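Local atomic coordinates of glutamine synthetase (Helicobacter pylori, PDB entry 5ZLI), a protein that belongs to the glutamine synthetase family (type I beta) and forms a twelve-subunit assembly whose chains pair a beta-grasp domain with a catalytic domain. Residues K106-P109 with Y110-C113; L300-F303 with A304-L308; K458-A461 with E462-W466; F473-I476 with T477-C481. All coordinates share one frame; numbering follows the deposited sequence.

Interaction 1. Residues K106-P109 with Y110-C113; sequences KNQP and YEKC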
loop_
_atom_site.group_PDB
_atom_site.type_symbol
_atom_site.label_atom_id
_atom_site.label_comp_id
_atom_site.label_asym_id
_atom_site.label_seq_id
_atom_site.Cartn_x
_atom_site.Cartn_y
_atom_site.Cartn_z
ATOM N N LYS B 106 17.408 -14.749 62.242
ATOM C CA LYS B 106 17.576 -15.999 62.945
ATOM C C LYS B 106 19.037 -16.389 63.055
ATOM O O LYS B 106 19.352 -17.355 63.754
ATOM C CB LYS B 106 16.771 -17.088 62.224
ATOM C CG LYS B 106 15.303 -16.691 62.115
ATOM C CD LYS B 106 14.411 -17.668 61.370
ATOM C CE LYS B 106 13.554 -18.534 62.259
ATOM N NZ LYS B 106 12.737 -19.452 61.414
ATOM N N ASN B 107 19.931 -15.640 62.423
ATOM C CA ASN B 107 21.367 -15.875 62.478
ATOM C C ASN B 107 21.731 -17.321 62.148
ATOM O O ASN B 107 22.526 -17.968 62.837
ATOM C CB ASN B 107 21.955 -15.425 63.805
ATOM C CG ASN B 107 22.017 -13.928 63.895
ATOM O OD1 ASN B 107 23.047 -13.322 63.603
ATOM N ND2 ASN B 107 20.900 -13.315 64.240
ATOM N N GLN B 108 21.128 -17.813 61.064
ATOM C CA GLN B 108 21.339 -19.110 60.431
ATOM C C GLN B 108 21.247 -18.912 58.921
ATOM O O GLN B 108 20.553 -17.990 58.471
ATOM C CB GLN B 108 20.293 -20.131 60.901
ATOM C CG GLN B 108 18.861 -19.608 60.829
ATOM C CD GLN B 108 17.807 -20.685 61.106
ATOM O OE1 GLN B 108 16.749 -20.698 60.469
ATOM N NE2 GLN B 108 18.088 -21.585 62.058
ATOM N N PRO B 109 21.954 -19.730 58.115
ATOM C CA PRO B 109 21.750 -19.696 56.654
ATOM C C PRO B 109 20.274 -19.820 56.326
ATOM O O PRO B 109 19.589 -20.679 56.878
ATOM C CB PRO B 109 22.528 -20.915 56.156
ATOM C CG PRO B 109 23.572 -21.121 57.163
ATOM C CD PRO B 109 22.978 -20.718 58.492
ATOM N N TYR B 110 19.802 -19.008 55.377
ATOM C CA TYR B 110 18.364 -18.795 55.212
ATOM C C TYR B 110 17.687 -20.111 54.917
ATOM O O TYR B 110 18.047 -20.808 53.961
ATOM C CB TYR B 110 18.108 -17.805 54.083
ATOM C CG TYR B 110 16.686 -17.286 53.954
ATOM C CD1 TYR B 110 15.829 -17.194 55.053
ATOM C CD2 TYR B 110 16.214 -16.851 52.726
ATOM C CE1 TYR B 110 14.532 -16.687 54.915
ATOM C CE2 TYR B 110 14.934 -16.352 52.572
ATOM C CZ TYR B 110 14.100 -16.265 53.661
ATOM O OH TYR B 110 12.843 -15.749 53.443
ATOM N N GLU B 111 16.730 -20.477 55.765
ATOM C CA GLU B 111 16.127 -21.789 55.591
ATOM C C GLU B 111 15.270 -21.871 54.329
ATOM O O GLU B 111 14.921 -22.982 53.910
ATOM C CB GLU B 111 15.347 -22.161 56.867
ATOM C CG GLU B 111 14.060 -21.362 57.139
ATOM C CD GLU B 111 13.552 -21.542 58.566
ATOM O OE1 GLU B 111 13.174 -22.665 58.922
ATOM O OE2 GLU B 111 13.528 -20.551 59.338
ATOM N N LYS B 112 14.980 -20.738 53.680
ATOM C CA LYS B 112 14.203 -20.715 52.441
ATOM C C LYS B 112 15.061 -20.375 51.234
ATOM O O LYS B 112 14.528 -20.227 50.126
ATOM C CB LYS B 112 13.045 -19.717 52.557
ATOM C CG LYS B 112 12.069 -20.016 53.676
ATOM C CD LYS B 112 10.742 -19.295 53.522
ATOM C CE LYS B 112 10.831 -17.872 54.001
ATOM N NZ LYS B 112 9.467 -17.297 54.170
ATOM N N CYS B 113 16.387 -20.347 51.412
ATOM C CA CYS B 113 17.311 -20.137 50.312
ATOM C C CYS B 113 17.555 -21.492 49.658
ATOM O O CYS B 113 18.157 -22.364 50.284
ATOM C CB CYS B 113 18.618 -19.524 50.805
ATOM S SG CYS B 113 19.934 -19.546 49.557
#
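A local salt bridge between Lys106 and Glu111 spans the short strand 108-109, just before the turn that leads to helix 114-128. The strand begins in a G1 beta bulge: Asn107 and Gln108 both face Asp103 of strand 94-103. Asn107 takes a left-handed backbone conformation (phi 51°), which asparagine accepts more readily than most residues. Beyond Pro109 a type I turn follows, closed by the bond from Cys113 N to Tyr110 O at 3.1 Å, and Cys113 then serves as N-cap of the helix. The buried Tyr110 side chain touches Val101 and Asp103, its ring meets Trp67 edge-to-face, and its hydroxyl bonds Gln68. The two charged chains cross nearly at right angles. Lys106 is long enough to span the gap, bending at chi3 (102°) to bring its ammonium to the carboxylate. The lysine also pairs with Glu449, so its charge probably eases the closeness of two carboxylates, while Ser447 holds Glu111 OE1. Gln108 OE1 comes within 3.4 Å of Glu111 OE2, two acceptors side by side, with amide and carboxylate planes 72° apart. On that same oxygen, OE2, Lys106 NZ is modelled at 2.5 Å, a length too short to be taken literally.

Interaction 2. Residues L300-F303 with A304-L308; sequences LSEF and ALHFL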
loop_
_atom_site.group_PDB
_atom_site.type_symbol
_atom_site.label_atom_id
_atom_site.label_comp_id
_atom_site.label_asym_id
_atom_site.label_seq_id
_atom_site.Cartn_x
_atom_site.Cartn_y
_atom_site.Cartn_z
ATOM N N LEU B 300 23.578 -53.296 40.060
ATOM C CA LEU B 300 23.190 -52.334 41.068
ATOM C C LEU B 300 23.131 -53.019 42.419
ATOM O O LEU B 300 22.818 -54.204 42.507
ATOM C CB LEU B 300 21.818 -51.761 40.751
ATOM C CG LEU B 300 21.748 -51.003 39.423
ATOM C CD1 LEU B 300 20.278 -50.851 39.037
ATOM C CD2 LEU B 300 22.502 -49.649 39.442
ATOM N N SER B 301 23.363 -52.254 43.471
ATOM C CA SER B 301 23.414 -52.816 44.807
ATOM C C SER B 301 22.059 -52.757 45.503
ATOM O O SER B 301 21.160 -52.001 45.126
ATOM C CB SER B 301 24.492 -52.099 45.627
ATOM O OG SER B 301 24.329 -50.691 45.618
ATOM N N GLU B 302 21.911 -53.615 46.518
ATOM C CA GLU B 302 20.787 -53.496 47.448
ATOM C C GLU B 302 20.652 -52.052 47.930
ATOM O O GLU B 302 19.551 -51.497 47.969
ATOM C CB GLU B 302 20.994 -54.474 48.621
ATOM C CG GLU B 302 20.217 -54.190 49.910
ATOM C CD GLU B 302 20.786 -54.947 51.135
ATOM O OE1 GLU B 302 21.638 -55.852 50.946
ATOM O OE2 GLU B 302 20.380 -54.632 52.287
ATOM N N PHE B 303 21.782 -51.419 48.245
ATOM C CA PHE B 303 21.784 -50.023 48.656
ATOM C C PHE B 303 21.104 -49.141 47.612
ATOM O O PHE B 303 20.257 -48.302 47.947
ATOM C CB PHE B 303 23.229 -49.585 48.896
ATOM C CG PHE B 303 23.372 -48.173 49.364
ATOM C CD1 PHE B 303 23.209 -47.855 50.702
ATOM C CD2 PHE B 303 23.673 -47.159 48.478
ATOM C CE1 PHE B 303 23.344 -46.545 51.151
ATOM C CE2 PHE B 303 23.806 -45.844 48.918
ATOM C CZ PHE B 303 23.638 -45.544 50.259
ATOM N N ALA B 304 21.475 -49.312 46.336
ATOM C CA ALA B 304 20.862 -48.541 45.251
ATOM C C ALA B 304 19.389 -48.882 45.066
ATOM O O ALA B 304 18.575 -47.994 44.796
ATOM C CB ALA B 304 21.618 -48.752 43.944
ATOM N N LEU B 305 19.028 -50.162 45.152
ATOM C CA LEU B 305 17.629 -50.517 44.930
ATOM C C LEU B 305 16.737 -50.009 46.049
ATOM O O LEU B 305 15.569 -49.682 45.807
ATOM C CB LEU B 305 17.460 -52.027 44.809
ATOM C CG LEU B 305 17.765 -52.625 43.454
ATOM C CD1 LEU B 305 18.100 -54.077 43.644
ATOM C CD2 LEU B 305 16.553 -52.445 42.576
ATOM N N HIS B 306 17.266 -49.950 47.274
ATOM C CA HIS B 306 16.541 -49.314 48.363
ATOM C C HIS B 306 16.454 -47.810 48.134
ATOM O O HIS B 306 15.394 -47.204 48.342
ATOM C CB HIS B 306 17.198 -49.662 49.703
ATOM C CG HIS B 306 16.971 -51.082 50.141
ATOM N ND1 HIS B 306 15.785 -51.754 49.923
ATOM C CD2 HIS B 306 17.791 -51.964 50.758
ATOM C CE1 HIS B 306 15.882 -52.982 50.394
ATOM N NE2 HIS B 306 17.092 -53.135 50.903
ATOM N N PHE B 307 17.535 -47.199 47.653
ATOM C CA PHE B 307 17.447 -45.806 47.226
ATOM C C PHE B 307 16.299 -45.591 46.224
ATOM O O PHE B 307 15.458 -44.698 46.401
ATOM C CB PHE B 307 18.790 -45.391 46.621
ATOM C CG PHE B 307 18.878 -43.948 46.271
ATOM C CD1 PHE B 307 18.266 -43.454 45.144
ATOM C CD2 PHE B 307 19.606 -43.092 47.057
ATOM C CE1 PHE B 307 18.372 -42.155 44.826
ATOM C CE2 PHE B 307 19.712 -41.775 46.736
ATOM C CZ PHE B 307 19.097 -41.307 45.623
ATOM N N LEU B 308 16.246 -46.417 45.173
ATOM C CA LEU B 308 15.213 -46.278 44.153
ATOM C C LEU B 308 13.810 -46.452 44.716
ATOM O O LEU B 308 12.870 -45.764 44.287
ATOM C CB LEU B 308 15.456 -47.288 43.033
ATOM C CG LEU B 308 14.281 -47.461 42.067
ATOM C CD1 LEU B 308 14.119 -46.192 41.290
ATOM C CD2 LEU B 308 14.511 -48.648 41.121
#
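Ser301 and Ala304 meet in the capping bond that starts helix 302-313. Ala304 N reaches Ser301 OG at 3.2 Å, although the place of that oxygen is less certain than its neighbours'. Serine suits the position because its short hydroxyl can bend back: OG sits between the backbone N and the carbonyl carbon (chi1 53°), turned to the first helical turn. Backbone bonds of the usual i to i+4 kind carry on from there, Leu305 N to Ser301 O at 2.8 Å, His306 N to Glu302 O at 2.8 Å and Phe307 N to Phe303 O at 3.0 Å. Together they make the N-terminal turn of an alpha helix in the catalytic domain, with Ser301 as N-cap. Among side chains, a polar pair one turn apart is Glu302 and His306: Glu302 CG lies 3.4 Å from His306 CD2, and OE2, which has a long, weak ion pair with Lys395, lies at the imidazole edge in its plane, the carboxylate at 88° to the ring. The imidazole's ND1 is engaged by Ile396 O. Apolar contact comes from Leu300 CB beside Ala304 CB, 4.4 Å apart; both side chains also pack on Phe366 of strand 366-368, where the small alanine is consistent with close packing. Phe303 and Phe307 both touch Val284 of strand 278-286.

Interaction 3. Residues K458-A461 with E462-W466; sequences KFNA and EVFPW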
loop_
_atom_site.group_PDB
_atom_site.type_symbol
_atom_site.label_atom_id
_atom_site.label_comp_id
_atom_site.label_asym_id
_atom_site.label_seq_id
_atom_site.Cartn_x
_atom_site.Cartn_y
_atom_site.Cartn_z
ATOM N N LYS B 458 3.616 -21.826 44.661
ATOM C CA LYS B 458 3.266 -22.565 43.460
ATOM C C LYS B 458 1.768 -22.501 43.198
ATOM O O LYS B 458 1.350 -22.392 42.045
ATOM C CB LYS B 458 3.730 -24.005 43.623
ATOM C CG LYS B 458 5.212 -24.063 43.690
ATOM C CD LYS B 458 5.848 -23.699 42.362
ATOM C CE LYS B 458 7.337 -23.399 42.474
ATOM N NZ LYS B 458 7.805 -23.099 41.101
ATOM N N PHE B 459 0.944 -22.490 44.242
ATOM C CA PHE B 459 -0.476 -22.310 44.016
ATOM C C PHE B 459 -0.768 -20.919 43.441
ATOM O O PHE B 459 -1.486 -20.812 42.440
ATOM C CB PHE B 459 -1.221 -22.567 45.321
ATOM C CG PHE B 459 -1.611 -24.011 45.529
ATOM C CD1 PHE B 459 -2.734 -24.541 44.931
ATOM C CD2 PHE B 459 -0.836 -24.845 46.308
ATOM C CE1 PHE B 459 -3.080 -25.877 45.128
ATOM C CE2 PHE B 459 -1.188 -26.169 46.501
ATOM C CZ PHE B 459 -2.295 -26.682 45.915
ATOM N N ASN B 460 -0.154 -19.846 43.988
ATOM C CA ASN B 460 -0.443 -18.510 43.433
ATOM C C ASN B 460 0.247 -18.233 42.101
ATOM O O ASN B 460 -0.293 -17.467 41.295
ATOM C CB ASN B 460 -0.068 -17.342 44.361
ATOM C CG ASN B 460 -1.043 -17.133 45.517
ATOM O OD1 ASN B 460 -2.238 -16.877 45.320
ATOM N ND2 ASN B 460 -0.500 -17.076 46.712
ATOM N N ALA B 461 1.455 -18.761 41.866
ATOM C CA ALA B 461 2.131 -18.446 40.610
ATOM C C ALA B 461 1.593 -19.258 39.439
ATOM O O ALA B 461 1.320 -18.697 38.375
ATOM C CB ALA B 461 3.635 -18.685 40.745
ATOM N N GLU B 462 1.369 -20.561 39.629
ATOM C CA GLU B 462 1.107 -21.500 38.536
ATOM C C GLU B 462 -0.293 -22.096 38.521
ATOM O O GLU B 462 -0.890 -22.210 37.456
ATOM C CB GLU B 462 2.133 -22.634 38.538
ATOM C CG GLU B 462 3.462 -22.303 37.850
ATOM C CD GLU B 462 4.611 -22.026 38.802
ATOM O OE1 GLU B 462 5.722 -21.732 38.309
ATOM O OE2 GLU B 462 4.416 -22.105 40.036
ATOM N N VAL B 463 -0.819 -22.543 39.652
ATOM C CA VAL B 463 -2.058 -23.305 39.636
ATOM C C VAL B 463 -3.262 -22.383 39.482
ATOM O O VAL B 463 -4.013 -22.468 38.499
ATOM C CB VAL B 463 -2.169 -24.182 40.892
ATOM C CG1 VAL B 463 -3.464 -24.947 40.827
ATOM C CG2 VAL B 463 -0.991 -25.161 40.974
ATOM N N PHE B 464 -3.456 -21.483 40.450
ATOM C CA PHE B 464 -4.584 -20.555 40.403
ATOM C C PHE B 464 -4.669 -19.768 39.097
ATOM O O PHE B 464 -5.796 -19.454 38.676
ATOM C CB PHE B 464 -4.533 -19.585 41.600
ATOM C CG PHE B 464 -4.679 -20.239 42.952
ATOM C CD1 PHE B 464 -5.723 -21.121 43.209
ATOM C CD2 PHE B 464 -3.808 -19.934 43.981
ATOM C CE1 PHE B 464 -5.872 -21.710 44.467
ATOM C CE2 PHE B 464 -3.947 -20.521 45.224
ATOM C CZ PHE B 464 -4.982 -21.410 45.467
ATOM N N PRO B 465 -3.570 -19.342 38.473
ATOM C CA PRO B 465 -3.691 -18.736 37.133
ATOM C C PRO B 465 -4.033 -19.711 36.005
ATOM O O PRO B 465 -4.721 -19.325 35.055
ATOM C CB PRO B 465 -2.328 -18.067 36.940
ATOM C CG PRO B 465 -1.845 -17.796 38.322
ATOM C CD PRO B 465 -2.281 -19.008 39.098
ATOM N N TRP B 466 -3.489 -20.918 36.008
ATOM C CA TRP B 466 -3.843 -21.889 34.974
ATOM C C TRP B 466 -5.257 -22.442 35.153
ATOM O O TRP B 466 -5.903 -22.819 34.161
ATOM C CB TRP B 466 -2.821 -23.025 34.964
ATOM C CG TRP B 466 -3.096 -24.117 33.981
ATOM C CD1 TRP B 466 -3.115 -24.027 32.608
ATOM C CD2 TRP B 466 -3.398 -25.470 34.294
ATOM N NE1 TRP B 466 -3.397 -25.254 32.049
ATOM C CE2 TRP B 466 -3.580 -26.156 33.071
ATOM C CE3 TRP B 466 -3.526 -26.173 35.488
ATOM C CZ2 TRP B 466 -3.882 -27.511 33.022
ATOM C CZ3 TRP B 466 -3.831 -27.502 35.439
ATOM C CH2 TRP B 466 -3.997 -28.166 34.213
#
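Phe464 holds CG anti to its carbonyl carbon (chi1 -64°), which swings the ring back beside the backbone N and over the preceding turn toward Phe459. In the same helix Lys458 bends at chi2 (-68°) and Glu462 at its own chi2, and the two chains run side by side, pointing the same way. Phe464 CE2 comes within 3.4 Å of Phe459 CB, while Phe459 CD1 lies over one face of the Phe464 ring; the ring planes meet at 42°, an oblique pair. Val463 adds its CB, 4.1 Å from Phe459 CD1, and its branched side chain goes on to Leu426 of helix 426-434, which also receives Phe459.

The backbone widens into a pi-type turn here. Phe464 N bonds Phe459 O at 2.9 Å, five residues back, and Lys458 O accepts from both Glu462 N and Val463 N, at 3.0 and 3.2 Å. Pro465 suits the kink that follows because it has no N-H to offer; its ring instead rests against the backbone, with CD 3.3 Å from Asn460 O.

Lys458 NZ and Glu462 OE2 form a long salt bridge at 3.7 Å, and the lysine has a weak bond to Ala324 O as well. Both residues are buried, so their opposite charges probably offset each other where Glu462 packs against Thr477 of a second subunit.

Interaction 4. Residues F473-I476 with T477-C481; sequences FEFI and TTYSC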
loop_
_atom_site.group_PDB
_atom_site.type_symbol
_atom_site.label_atom_id
_atom_site.label_comp_id
_atom_site.label_asym_id
_atom_site.label_seq_id
_atom_site.Cartn_x
_atom_site.Cartn_y
_atom_site.Cartn_z
ATOM N N PHE B 473 -8.622 -23.986 23.777
ATOM C CA PHE B 473 -9.264 -25.198 23.298
ATOM C C PHE B 473 -10.682 -25.298 23.835
ATOM O O PHE B 473 -11.570 -25.860 23.177
ATOM C CB PHE B 473 -8.461 -26.428 23.699
ATOM C CG PHE B 473 -8.879 -27.662 22.959
ATOM C CD1 PHE B 473 -9.652 -28.631 23.569
ATOM C CD2 PHE B 473 -8.547 -27.819 21.615
ATOM C CE1 PHE B 473 -10.057 -29.765 22.854
ATOM C CE2 PHE B 473 -8.940 -28.945 20.908
ATOM C CZ PHE B 473 -9.698 -29.923 21.526
ATOM N N GLU B 474 -10.925 -24.711 25.003
ATOM C CA GLU B 474 -12.282 -24.653 25.517
ATOM C C GLU B 474 -13.189 -23.908 24.543
ATOM O O GLU B 474 -14.416 -24.118 24.523
ATOM C CB GLU B 474 -12.270 -23.990 26.892
ATOM C CG GLU B 474 -11.301 -24.644 27.852
ATOM C CD GLU B 474 -11.166 -23.932 29.213
ATOM O OE1 GLU B 474 -11.239 -22.681 29.311
ATOM O OE2 GLU B 474 -10.955 -24.652 30.206
ATOM N N PHE B 475 -12.598 -23.033 23.737
ATOM C CA PHE B 475 -13.370 -22.341 22.725
ATOM C C PHE B 475 -13.727 -23.252 21.565
ATOM O O PHE B 475 -14.797 -23.116 20.982
ATOM C CB PHE B 475 -12.597 -21.111 22.281
ATOM C CG PHE B 475 -12.599 -20.023 23.306
ATOM C CD1 PHE B 475 -11.839 -20.117 24.444
ATOM C CD2 PHE B 475 -13.358 -18.894 23.114
ATOM C CE1 PHE B 475 -11.860 -19.130 25.384
ATOM C CE2 PHE B 475 -13.373 -17.894 24.060
ATOM C CZ PHE B 475 -12.624 -18.020 25.201
ATOM N N ILE B 476 -12.885 -24.220 21.246
ATOM C CA ILE B 476 -13.263 -25.192 20.233
ATOM C C ILE B 476 -14.315 -26.141 20.788
ATOM O O ILE B 476 -15.231 -26.575 20.072
ATOM C CB ILE B 476 -12.000 -25.919 19.725
ATOM C CG1 ILE B 476 -11.101 -24.901 19.038
ATOM C CG2 ILE B 476 -12.309 -27.026 18.737
ATOM C CD1 ILE B 476 -9.704 -25.355 18.854
ATOM N N THR B 477 -14.217 -26.460 22.080
ATOM C CA THR B 477 -15.059 -27.501 22.652
ATOM C C THR B 477 -16.430 -26.973 23.016
ATOM O O THR B 477 -17.451 -27.605 22.731
ATOM C CB THR B 477 -14.407 -28.057 23.910
ATOM O OG1 THR B 477 -13.151 -28.651 23.584
ATOM C CG2 THR B 477 -15.326 -29.116 24.491
ATOM N N THR B 478 -16.434 -25.852 23.730
ATOM C CA THR B 478 -17.562 -25.386 24.503
ATOM C C THR B 478 -18.238 -24.156 23.906
ATOM O O THR B 478 -19.409 -23.907 24.201
ATOM C CB THR B 478 -17.085 -25.053 25.930
ATOM O OG1 THR B 478 -16.128 -26.044 26.349
ATOM C CG2 THR B 478 -18.254 -25.044 26.881
ATOM N N TYR B 479 -17.535 -23.386 23.077
ATOM C CA TYR B 479 -18.110 -22.173 22.510
ATOM C C TYR B 479 -19.464 -22.410 21.869
ATOM O O TYR B 479 -20.337 -21.546 21.970
ATOM C CB TYR B 479 -17.180 -21.569 21.482
ATOM C CG TYR B 479 -17.618 -20.215 20.990
ATOM C CD1 TYR B 479 -17.216 -19.063 21.649
ATOM C CD2 TYR B 479 -18.419 -20.084 19.861
ATOM C CE1 TYR B 479 -17.586 -17.834 21.204
ATOM C CE2 TYR B 479 -18.793 -18.856 19.409
ATOM C CZ TYR B 479 -18.374 -17.723 20.092
ATOM O OH TYR B 479 -18.736 -16.456 19.678
ATOM N N SER B 480 -19.657 -23.576 21.201
ATOM C CA SER B 480 -20.909 -23.849 20.495
ATOM C C SER B 480 -22.041 -24.304 21.398
ATOM O O SER B 480 -23.185 -24.318 20.934
ATOM C CB SER B 480 -20.753 -24.940 19.422
ATOM O OG SER B 480 -20.013 -24.546 18.264
ATOM N N CYS B 481 -21.790 -24.542 22.686
ATOM C CA CYS B 481 -22.871 -24.891 23.603
ATOM C C CYS B 481 -23.839 -23.697 23.791
ATOM O O CYS B 481 -24.611 -23.630 24.770
ATOM C CB CYS B 481 -22.319 -25.326 24.959
ATOM S SG CYS B 481 -21.748 -23.943 25.999
#
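The backbone forms most of the short helix 472-478, with Thr477 N bonded to Phe473 O at 2.9 Å and Thr478 N to Glu474 O at 2.8 Å, before a type I turn from Thr478 to Cys481 ends the chain. Two threonines fold their hydroxyls back onto these carbonyls, as threonine readily does in a helix. Thr477 sets OG1 anti to its carbonyl carbon (chi1 -62°), from where it bonds Phe473 O at 3.2 Å, the donor standing above the carbonyl plane; Phe473 O is thus gripped twice. Thr478 OG1 makes only a weak bond to Glu474 O. The Phe473 side chain also crosses to Thr477, CE1 lying 3.4 Å from OG1. One turn on, Phe475 CD2 and Tyr479 CD1 approach to 4.1 Å, their side chains crossing at a slant. The segment as a whole is consistent with the C-terminal helical thong of bacterial glutamine synthetases, which inserts into a neighbouring subunit. In that second subunit Glu474 bonds Thr326 and Asn327 of helix 326-331, Tyr479 OH bonds Thr262 of strand 262-264, and Phe473 and Ile476 lie on Asp152 of strand 147-153. A third subunit brings His182 up to the Tyr479 ring.

Along the chain the four contacts come in numerical order without overlap. Interaction 1 sits at the edge of the beta-grasp sheet, where strand 108-109 gives way to helix 114-128. Interaction 2 opens helix 302-313 of the catalytic domain, its centre about 33 Å from that of interaction 1. Interactions 3 and 4 occupy the successive helices 448-466 and 472-478, with centres about 23 Å apart and nearest atoms about 7 Å apart. Both reach a second subunit, and the meeting is reciprocal: Trp466 of interaction 3 stacks on Trp466 of the second subunit. No other subunit touches the first two contacts, whereas the last two belong to a subunit interface of the dodecamer.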